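Local coordinates for protein alpha-L-rhamnosidase (PDB 3W5M) that hydrolyses terminal non-reducing alpha-L-rhamnose residues from alpha-L-rhamnosides such as citrus flavonoids and gum arabic, and binds L-rhamnose through a calcium-dependent carbohydrate-binding module, at residues R38-Q44 against S89-A95; L165-T170 against L212-S217. One frame throughout, in Å; residues are numbered along the deposited sequence.

Interaction 1 of 2, residues R38-Q44 against S89-A95; sequences RRQSAYQ and SVRVWDA
Two extended segments run antiparallel, the axes of strands 40-44 and 89-94 approaching to 4.6 Å at 158°. Gln44 and Arg91 form a hydrogen-bonded pair (Gln44 N to Arg91 O 3.0 Å, Arg91 N to Gln44 O 3.2 Å), and Tyr43 and Val92 the next, non-hydrogen-bonded one. A classic beta bulge follows at Trp93: Trp93 N donates to Ala42 O at 3.0 Å, while Trp93 O accepts from Ser41 N (2.8 Å) and weakly from Ala42 N (3.5 Å). Ser41, with psi of -29°, supplies the extra residue; its p rotamer lets OG donate to Asp94 O (2.7 Å). Gln44, chi1 and chi2 both t, is long enough to offer OE1 to Arg91 NE (3.0 Å) and Arg91 NH2 (3.1 Å) while NE2 reaches Asp61. Small Ala42 accommodates the indole, its CB 3.7 Å from Trp93 CE3. Gln40 points away from the partner strand; OE1 of its buried amide accepts from Trp29 NE1, and NE2 donates to the carbonyls of Ser67 and Asp69. Arg38 NH2 meets Asp94 OD2 at 2.7 Å, a salt bridge whose hydrogen bond is weak because the N-H points off line, while Asp94 OD1 accepts from Gly98 N. One water accepts from Arg38 NE (3.3 Å) and Ala95 N (3.2 Å). The pair is central in a four-stranded sheet of the immunoglobulin-like domain, between strands 60-66 and 106-110, with strand 26-32 packed on Val92.

Interaction 2 of 2, residues L165-T170 against L212-S217; sequences LPDDIT and LDHVHS
Neither segment forms a regular helix or strand over its length; they are neighbouring loops, nearest at Leu165 and Ser217 (CA to CA 4.9 Å) and spreading to 7.8 Å between the CA atoms of Thr170 and Leu212. Leu165 to Asp167 are extended, Asp168 turns the chain with left-handed angles (61/46), and Ile169 (-72/123) heads back. Opposite, Leu212 and Asp213 have helix-like angles, whereas Val215 to Ser217 are extended. Leu165 (chi1 m, chi2 t) points toward the other loop, with CD1 4.1 Å from Val215 CB and CB 3.5 Å from His216 O. Ile169, also m and t, sets CG2 3.9 Å from Leu212 CD1 and CD1 3.9 Å from His216 O; branched aliphatic side chains suit this partly exposed contact because they pack without needing polar partners. Leu212, chi1 t and chi2 p, lays CD2 3.7 Å from Thr170 O. At the exposed margin Asp167 OD1 accepts from a water at 2.5 Å that lies 3.1 Å from Ser217 OG. His216 turns away: ND1 donates to Ser217 O at 3.0 Å, and NE2 is hydrogen-bonded to Asp187 OD2. The loops link the two sheets of the CBM67 beta-sandwich, and the backbone bond of Leu165 to Gly218, where strands 156-165 and 218-227 pair, anchors this end. Between the segments themselves, aliphatic carbons pack on each other and on backbone carbonyls, with one water bridge and no direct hydrogen bonds.

How the interactions relate
The two contacts belong to separate beta domains on opposite sides of the chain's centre, with centres 79 Å apart and no shared element, and both lie away from the annotated sugar and calcium sites. Interaction 1 is the more buried: it joins two strands within one sheet, so backbone amides and carbonyls do most of the work, aided by charged and amide side chains. Interaction 2 lies at the surface, where loops pass between the two sheets of a sandwich; its direct contacts are chiefly van der Waals, and one water joins Asp167 to Ser217. The buried area follows the same trend, 652 Å² between the paired strands against 332 Å² between the loops.

Interaction 1 of 2, residues R38-Q44 against S89-A95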
ATOM      1  N   ARG A  38     -27.792 -28.150   7.763  1.00 34.41           N
ATOM      2  CA  ARG A  38     -26.701 -28.825   8.482  1.00 34.48           C
ATOM      3  C   ARG A  38     -25.999 -27.923   9.484  1.00 35.69           C
ATOM      4  O   ARG A  38     -25.698 -26.763   9.182  1.00 33.43           O
ATOM      5  CB  ARG A  38     -25.652 -29.386   7.511  1.00 35.39           C
ATOM      6  CG  ARG A  38     -26.190 -30.198   6.345  1.00 36.93           C
ATOM      7  CD  ARG A  38     -27.169 -31.283   6.772  1.00 38.24           C
ATOM      8  NE  ARG A  38     -26.548 -32.415   7.460  1.00 41.47           N
ATOM      9  CZ  ARG A  38     -25.879 -33.407   6.866  1.00 42.73           C
ATOM     10  NH1 ARG A  38     -25.679 -33.419   5.548  1.00 42.77           N
ATOM     11  NH2 ARG A  38     -25.377 -34.392   7.603  1.00 41.03           N
ATOM     12  N   ARG A  39     -25.746 -28.468  10.673  1.00 34.88           N
ATOM     13  CA  ARG A  39     -25.012 -27.782  11.715  1.00 36.19           C
ATOM     14  C   ARG A  39     -23.969 -28.739  12.263  1.00 36.26           C
ATOM     15  O   ARG A  39     -24.172 -29.957  12.266  1.00 34.53           O
ATOM     16  CB  ARG A  39     -25.931 -27.386  12.877  1.00 39.86           C
ATOM     17  CG  ARG A  39     -26.996 -26.343  12.583  1.00 46.25           C
ATOM     18  CD  ARG A  39     -27.841 -26.068  13.825  1.00 50.62           C
ATOM     19  NE  ARG A  39     -28.468 -27.279  14.371  1.00 53.12           N
ATOM     20  CZ  ARG A  39     -28.063 -27.922  15.471  1.00 57.95           C
ATOM     21  NH1 ARG A  39     -27.023 -27.486  16.173  1.00 57.31           N
ATOM     22  NH2 ARG A  39     -28.698 -29.015  15.870  1.00 56.90           N
ATOM     23  N   GLN A  40     -22.871 -28.185  12.756  1.00 32.86           N
ATOM     24  CA  GLN A  40     -21.855 -28.976  13.442  1.00 30.34           C
ATOM     25  C   GLN A  40     -22.152 -29.068  14.948  1.00 30.53           C
ATOM     26  O   GLN A  40     -22.412 -28.061  15.593  1.00 29.56           O
ATOM     27  CB  GLN A  40     -20.462 -28.369  13.211  1.00 29.51           C
ATOM     28  CG  GLN A  40     -19.337 -29.013  14.009  1.00 25.96           C
ATOM     29  CD  GLN A  40     -18.093 -28.158  13.993  1.00 24.42           C
ATOM     30  OE1 GLN A  40     -17.479 -27.965  12.938  1.00 23.87           O
ATOM     31  NE2 GLN A  40     -17.700 -27.663  15.162  1.00 23.71           N
ATOM     32  N   SER A  41     -22.103 -30.294  15.483  1.00 32.29           N
ATOM     33  CA  SER A  41     -22.226 -30.535  16.923  1.00 32.25           C
ATOM     34  C   SER A  41     -20.868 -30.750  17.587  1.00 28.77           C
ATOM     35  O   SER A  41     -20.709 -30.442  18.771  1.00 31.26           O
ATOM     36  CB  SER A  41     -23.168 -31.724  17.244  1.00 31.14           C
ATOM     37  OG  SER A  41     -22.810 -32.891  16.527  1.00 32.74           O
ATOM     38  N   ALA A  42     -19.903 -31.283  16.838  1.00 30.21           N
ATOM     39  CA  ALA A  42     -18.587 -31.586  17.412  1.00 28.29           C
ATOM     40  C   ALA A  42     -17.507 -31.563  16.363  1.00 27.30           C
ATOM     41  O   ALA A  42     -17.812 -31.687  15.177  1.00 29.08           O
ATOM     42  CB  ALA A  42     -18.629 -32.958  18.099  1.00 28.85           C
ATOM     43  N   TYR A  43     -16.247 -31.435  16.787  1.00 25.08           N
ATOM     44  CA  TYR A  43     -15.113 -31.576  15.864  1.00 27.04           C
ATOM     45  C   TYR A  43     -13.988 -32.324  16.542  1.00 26.13           C
ATOM     46  O   TYR A  43     -13.960 -32.438  17.758  1.00 29.50           O
ATOM     47  CB  TYR A  43     -14.594 -30.203  15.393  1.00 24.89           C
ATOM     48  CG  TYR A  43     -13.994 -29.347  16.501  1.00 25.79           C
ATOM     49  CD1 TYR A  43     -12.649 -29.491  16.869  1.00 26.48           C
ATOM     50  CD2 TYR A  43     -14.755 -28.378  17.163  1.00 25.33           C
ATOM     51  CE1 TYR A  43     -12.085 -28.717  17.868  1.00 26.28           C
ATOM     52  CE2 TYR A  43     -14.187 -27.589  18.170  1.00 27.21           C
ATOM     53  CZ  TYR A  43     -12.857 -27.781  18.525  1.00 26.47           C
ATOM     54  OH  TYR A  43     -12.267 -27.013  19.509  1.00 27.38           O
ATOM     55  N   GLN A  44     -13.048 -32.801  15.748  1.00 26.77           N
ATOM     56  CA  GLN A  44     -11.846 -33.400  16.276  1.00 28.90           C
ATOM     57  C   GLN A  44     -10.701 -33.077  15.377  1.00 27.41           C
ATOM     58  O   GLN A  44     -10.745 -33.388  14.181  1.00 26.72           O
ATOM     59  CB  GLN A  44     -11.989 -34.928  16.369  1.00 30.64           C
ATOM     60  CG  GLN A  44     -10.698 -35.665  16.720  1.00 31.80           C
ATOM     61  CD  GLN A  44     -10.896 -37.171  16.839  1.00 33.60           C
ATOM     62  OE1 GLN A  44     -11.876 -37.716  16.328  1.00 32.56           O
ATOM     63  NE2 GLN A  44      -9.943 -37.853  17.486  1.00 31.57           N
ATOM     64  N   SER A  89      -5.497 -32.660  10.142  1.00 25.50           N
ATOM     65  CA  SER A  89      -6.706 -33.167   9.576  1.00 27.00           C
ATOM     66  C   SER A  89      -7.779 -32.920  10.605  1.00 25.19           C
ATOM     67  O   SER A  89      -7.514 -32.916  11.798  1.00 24.60           O
ATOM     68  CB  SER A  89      -6.556 -34.666   9.313  1.00 28.39           C
ATOM     69  OG  SER A  89      -7.590 -35.129   8.466  1.00 32.45           O
ATOM     70  N   VAL A  90      -8.994 -32.702  10.137  1.00 26.37           N
ATOM     71  CA  VAL A  90     -10.140 -32.531  11.022  1.00 24.63           C
ATOM     72  C   VAL A  90     -11.326 -33.359  10.478  1.00 27.15           C
ATOM     73  O   VAL A  90     -11.408 -33.655   9.268  1.00 28.44           O
ATOM     74  CB  VAL A  90     -10.531 -31.027  11.155  1.00 26.69           C
ATOM     75  CG1 VAL A  90     -10.942 -30.420   9.811  1.00 26.46           C
ATOM     76  CG2 VAL A  90     -11.616 -30.811  12.183  1.00 23.81           C
ATOM     77  N   ARG A  91     -12.211 -33.736  11.383  1.00 25.76           N
ATOM     78  CA  ARG A  91     -13.484 -34.349  11.036  1.00 30.49           C
ATOM     79  C   ARG A  91     -14.500 -33.770  11.980  1.00 29.06           C
ATOM     80  O   ARG A  91     -14.152 -33.264  13.049  1.00 29.01           O
ATOM     81  CB  ARG A  91     -13.451 -35.890  11.129  1.00 30.47           C
ATOM     82  CG  ARG A  91     -13.200 -36.443  12.517  1.00 32.47           C
ATOM     83  CD  ARG A  91     -13.649 -37.895  12.567  1.00 35.65           C
ATOM     84  NE  ARG A  91     -13.279 -38.527  13.823  1.00 37.83           N
ATOM     85  CZ  ARG A  91     -13.342 -39.837  14.036  1.00 41.22           C
ATOM     86  NH1 ARG A  91     -13.756 -40.637  13.059  1.00 36.61           N
ATOM     87  NH2 ARG A  91     -12.991 -40.334  15.223  1.00 39.09           N
ATOM     88  N   VAL A  92     -15.757 -33.792  11.563  1.00 28.35           N
ATOM     89  CA  VAL A  92     -16.814 -33.200  12.359  1.00 29.00           C
ATOM     90  C   VAL A  92     -17.990 -34.157  12.440  1.00 32.75           C
ATOM     91  O   VAL A  92     -18.106 -35.096  11.632  1.00 36.14           O
ATOM     92  CB  VAL A  92     -17.321 -31.884  11.713  1.00 29.14           C
ATOM     93  CG1 VAL A  92     -16.204 -30.855  11.583  1.00 26.26           C
ATOM     94  CG2 VAL A  92     -17.932 -32.171  10.352  1.00 29.09           C
ATOM     95  N   TRP A  93     -18.861 -33.875  13.393  1.00 31.24           N
ATOM     96  CA  TRP A  93     -20.127 -34.561  13.578  1.00 37.19           C
ATOM     97  C   TRP A  93     -21.260 -33.571  13.310  1.00 37.74           C
ATOM     98  O   TRP A  93     -21.285 -32.468  13.882  1.00 40.62           O
ATOM     99  CB  TRP A  93     -20.224 -35.111  15.007  1.00 34.78           C
ATOM    100  CG  TRP A  93     -19.286 -36.280  15.253  1.00 36.49           C
ATOM    101  CD1 TRP A  93     -19.625 -37.614  15.276  1.00 37.54           C
ATOM    102  CD2 TRP A  93     -17.863 -36.227  15.503  1.00 35.85           C
ATOM    103  NE1 TRP A  93     -18.505 -38.381  15.513  1.00 37.58           N
ATOM    104  CE2 TRP A  93     -17.415 -37.558  15.656  1.00 35.93           C
ATOM    105  CE3 TRP A  93     -16.927 -35.184  15.613  1.00 34.82           C
ATOM    106  CZ2 TRP A  93     -16.064 -37.873  15.908  1.00 36.31           C
ATOM    107  CZ3 TRP A  93     -15.596 -35.497  15.860  1.00 32.92           C
ATOM    108  CH2 TRP A  93     -15.177 -36.827  16.016  1.00 34.33           C
ATOM    109  N   ASP A  94     -22.185 -33.954  12.429  1.00 36.23           N
ATOM    110  CA  ASP A  94     -23.387 -33.145  12.173  1.00 39.29           C
ATOM    111  C   ASP A  94     -24.323 -33.183  13.386  1.00 38.16           C
ATOM    112  O   ASP A  94     -24.029 -33.852  14.365  1.00 42.34           O
ATOM    113  CB  ASP A  94     -24.090 -33.586  10.880  1.00 38.36           C
ATOM    114  CG  ASP A  94     -24.457 -35.072  10.877  1.00 43.31           C
ATOM    115  OD1 ASP A  94     -24.814 -35.612  11.947  1.00 42.47           O
ATOM    116  OD2 ASP A  94     -24.389 -35.703   9.796  1.00 44.82           O
ATOM    117  N   ALA A  95     -25.450 -32.484  13.316  1.00 39.12           N
ATOM    118  CA  ALA A  95     -26.375 -32.387  14.453  1.00 42.14           C
ATOM    119  C   ALA A  95     -27.067 -33.711  14.836  1.00 43.44           C
ATOM    120  O   ALA A  95     -27.696 -33.798  15.882  1.00 44.88           O
ATOM    121  CB  ALA A  95     -27.405 -31.303  14.196  1.00 39.85           C
TER
HETATM  122  O   HOH W   1     -26.929 -31.571  10.599  1.00 21.80           O

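Interaction 2 of 2, residues L165-T170 against L212-S217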
ATOM      1  N   LEU A 165      43.633  17.807 -16.421  1.00 28.76           N
ATOM      2  CA  LEU A 165      43.162  16.499 -15.948  1.00 29.46           C
ATOM      3  C   LEU A 165      44.101  15.383 -16.408  1.00 31.00           C
ATOM      4  O   LEU A 165      44.741  15.524 -17.444  1.00 29.16           O
ATOM      5  CB  LEU A 165      41.737  16.244 -16.446  1.00 28.38           C
ATOM      6  CG  LEU A 165      40.711  17.345 -16.123  1.00 29.66           C
ATOM      7  CD1 LEU A 165      39.327  16.892 -16.545  1.00 27.79           C
ATOM      8  CD2 LEU A 165      40.731  17.690 -14.631  1.00 29.36           C
ATOM      9  N   PRO A 166      44.165  14.260 -15.646  1.00 30.80           N
ATOM     10  CA  PRO A 166      45.155  13.228 -15.964  1.00 31.73           C
ATOM     11  C   PRO A 166      44.786  12.406 -17.193  1.00 29.77           C
ATOM     12  O   PRO A 166      43.655  12.484 -17.715  1.00 27.55           O
ATOM     13  CB  PRO A 166      45.155  12.338 -14.711  1.00 33.19           C
ATOM     14  CG  PRO A 166      43.802  12.522 -14.112  1.00 33.59           C
ATOM     15  CD  PRO A 166      43.389  13.935 -14.431  1.00 33.12           C
ATOM     16  N   ASP A 167      45.749  11.623 -17.660  1.00 31.71           N
ATOM     17  CA  ASP A 167      45.519  10.695 -18.749  1.00 32.40           C
ATOM     18  C   ASP A 167      44.685   9.485 -18.338  1.00 33.61           C
ATOM     19  O   ASP A 167      44.581   9.159 -17.146  1.00 32.26           O
ATOM     20  CB  ASP A 167      46.866  10.206 -19.295  1.00 35.56           C
ATOM     21  CG  ASP A 167      47.714  11.330 -19.864  1.00 38.75           C
ATOM     22  OD1 ASP A 167      47.163  12.288 -20.440  1.00 42.40           O
ATOM     23  OD2 ASP A 167      48.947  11.258 -19.746  1.00 42.43           O
ATOM     24  N   ASP A 168      44.095   8.814 -19.333  1.00 33.65           N
ATOM     25  CA  ASP A 168      43.431   7.517 -19.131  1.00 31.69           C
ATOM     26  C   ASP A 168      42.258   7.576 -18.159  1.00 29.64           C
ATOM     27  O   ASP A 168      42.115   6.726 -17.288  1.00 28.04           O
ATOM     28  CB  ASP A 168      44.441   6.450 -18.696  1.00 33.99           C
ATOM     29  CG  ASP A 168      45.468   6.145 -19.782  1.00 37.62           C
ATOM     30  OD1 ASP A 168      45.137   6.262 -20.993  1.00 39.09           O
ATOM     31  OD2 ASP A 168      46.614   5.805 -19.423  1.00 41.59           O
ATOM     32  N   ILE A 169      41.419   8.582 -18.337  1.00 28.06           N
ATOM     33  CA  ILE A 169      40.240   8.763 -17.525  1.00 28.22           C
ATOM     34  C   ILE A 169      39.219   7.700 -17.917  1.00 30.03           C
ATOM     35  O   ILE A 169      38.838   7.609 -19.087  1.00 29.08           O
ATOM     36  CB  ILE A 169      39.641  10.170 -17.738  1.00 28.64           C
ATOM     37  CG1 ILE A 169      40.538  11.235 -17.112  1.00 28.93           C
ATOM     38  CG2 ILE A 169      38.231  10.253 -17.162  1.00 27.55           C
ATOM     39  CD1 ILE A 169      40.241  12.653 -17.582  1.00 28.05           C
ATOM     40  N   THR A 170      38.775   6.905 -16.947  1.00 28.05           N
ATOM     41  CA  THR A 170      37.718   5.913 -17.206  1.00 30.52           C
ATOM     42  C   THR A 170      36.325   6.350 -16.709  1.00 30.11           C
ATOM     43  O   THR A 170      35.315   5.777 -17.104  1.00 31.03           O
ATOM     44  CB  THR A 170      38.064   4.523 -16.622  1.00 31.36           C
ATOM     45  OG1 THR A 170      38.298   4.635 -15.215  1.00 32.29           O
ATOM     46  CG2 THR A 170      39.322   3.947 -17.281  1.00 31.19           C
ATOM     47  N   LEU A 212      31.516  12.131 -18.045  1.00 27.93           N
ATOM     48  CA  LEU A 212      32.563  11.498 -18.843  1.00 29.33           C
ATOM     49  C   LEU A 212      32.520  11.954 -20.317  1.00 30.26           C
ATOM     50  O   LEU A 212      33.580  12.134 -20.936  1.00 34.17           O
ATOM     51  CB  LEU A 212      32.506   9.974 -18.721  1.00 30.28           C
ATOM     52  CG  LEU A 212      33.532   9.143 -19.514  1.00 29.16           C
ATOM     53  CD1 LEU A 212      34.935   9.351 -18.983  1.00 30.85           C
ATOM     54  CD2 LEU A 212      33.160   7.663 -19.462  1.00 30.41           C
ATOM     55  N   ASP A 213      31.313  12.152 -20.859  1.00 31.99           N
ATOM     56  CA  ASP A 213      31.100  12.590 -22.264  1.00 34.11           C
ATOM     57  C   ASP A 213      31.539  14.024 -22.578  1.00 32.51           C
ATOM     58  O   ASP A 213      31.477  14.440 -23.741  1.00 30.95           O
ATOM     59  CB  ASP A 213      29.629  12.409 -22.690  1.00 37.87           C
ATOM     60  CG  ASP A 213      28.654  13.182 -21.786  1.00 45.80           C
ATOM     61  OD1 ASP A 213      29.041  13.499 -20.636  1.00 48.84           O
ATOM     62  OD2 ASP A 213      27.500  13.466 -22.197  1.00 48.69           O
ATOM     63  N   HIS A 214      31.974  14.777 -21.559  1.00 31.99           N
ATOM     64  CA  HIS A 214      32.440  16.167 -21.744  1.00 32.15           C
ATOM     65  C   HIS A 214      33.850  16.457 -21.226  1.00 31.29           C
ATOM     66  O   HIS A 214      34.381  17.522 -21.502  1.00 32.14           O
ATOM     67  CB  HIS A 214      31.460  17.180 -21.140  1.00 34.78           C
ATOM     68  CG  HIS A 214      30.170  17.275 -21.884  1.00 37.14           C
ATOM     69  ND1 HIS A 214      30.034  18.011 -23.043  1.00 40.64           N
ATOM     70  CD2 HIS A 214      28.964  16.707 -21.654  1.00 39.41           C
ATOM     71  CE1 HIS A 214      28.795  17.899 -23.490  1.00 41.61           C
ATOM     72  NE2 HIS A 214      28.128  17.105 -22.670  1.00 43.79           N
ATOM     73  N   VAL A 215      34.467  15.524 -20.504  1.00 28.31           N
ATOM     74  CA  VAL A 215      35.847  15.733 -20.035  1.00 27.68           C
ATOM     75  C   VAL A 215      36.894  14.957 -20.823  1.00 29.20           C
ATOM     76  O   VAL A 215      36.586  13.945 -21.469  1.00 29.09           O
ATOM     77  CB  VAL A 215      36.031  15.437 -18.531  1.00 28.51           C
ATOM     78  CG1 VAL A 215      35.086  16.299 -17.699  1.00 28.92           C
ATOM     79  CG2 VAL A 215      35.857  13.962 -18.240  1.00 30.23           C
ATOM     80  N   HIS A 216      38.126  15.447 -20.771  1.00 27.21           N
ATOM     81  CA  HIS A 216      39.236  14.810 -21.463  1.00 29.42           C
ATOM     82  C   HIS A 216      40.531  15.082 -20.723  1.00 29.25           C
ATOM     83  O   HIS A 216      40.568  15.848 -19.767  1.00 28.50           O
ATOM     84  CB  HIS A 216      39.313  15.306 -22.920  1.00 29.72           C
ATOM     85  CG  HIS A 216      39.191  16.789 -23.053  1.00 31.57           C
ATOM     86  ND1 HIS A 216      40.276  17.635 -22.977  1.00 33.04           N
ATOM     87  CD2 HIS A 216      38.104  17.583 -23.211  1.00 31.82           C
ATOM     88  CE1 HIS A 216      39.866  18.885 -23.095  1.00 32.53           C
ATOM     89  NE2 HIS A 216      38.554  18.879 -23.248  1.00 33.42           N
ATOM     90  N   SER A 217      41.611  14.458 -21.163  1.00 30.07           N
ATOM     91  CA  SER A 217      42.884  14.697 -20.542  1.00 30.09           C
ATOM     92  C   SER A 217      43.345  16.107 -20.886  1.00 29.51           C
ATOM     93  O   SER A 217      42.895  16.695 -21.871  1.00 31.35           O
ATOM     94  CB  SER A 217      43.899  13.655 -21.028  1.00 32.27           C
ATOM     95  OG  SER A 217      44.454  14.036 -22.275  1.00 36.95           O
TER
HETATM   96  O   HOH W   2      46.874  12.157 -22.906  1.00 43.87           O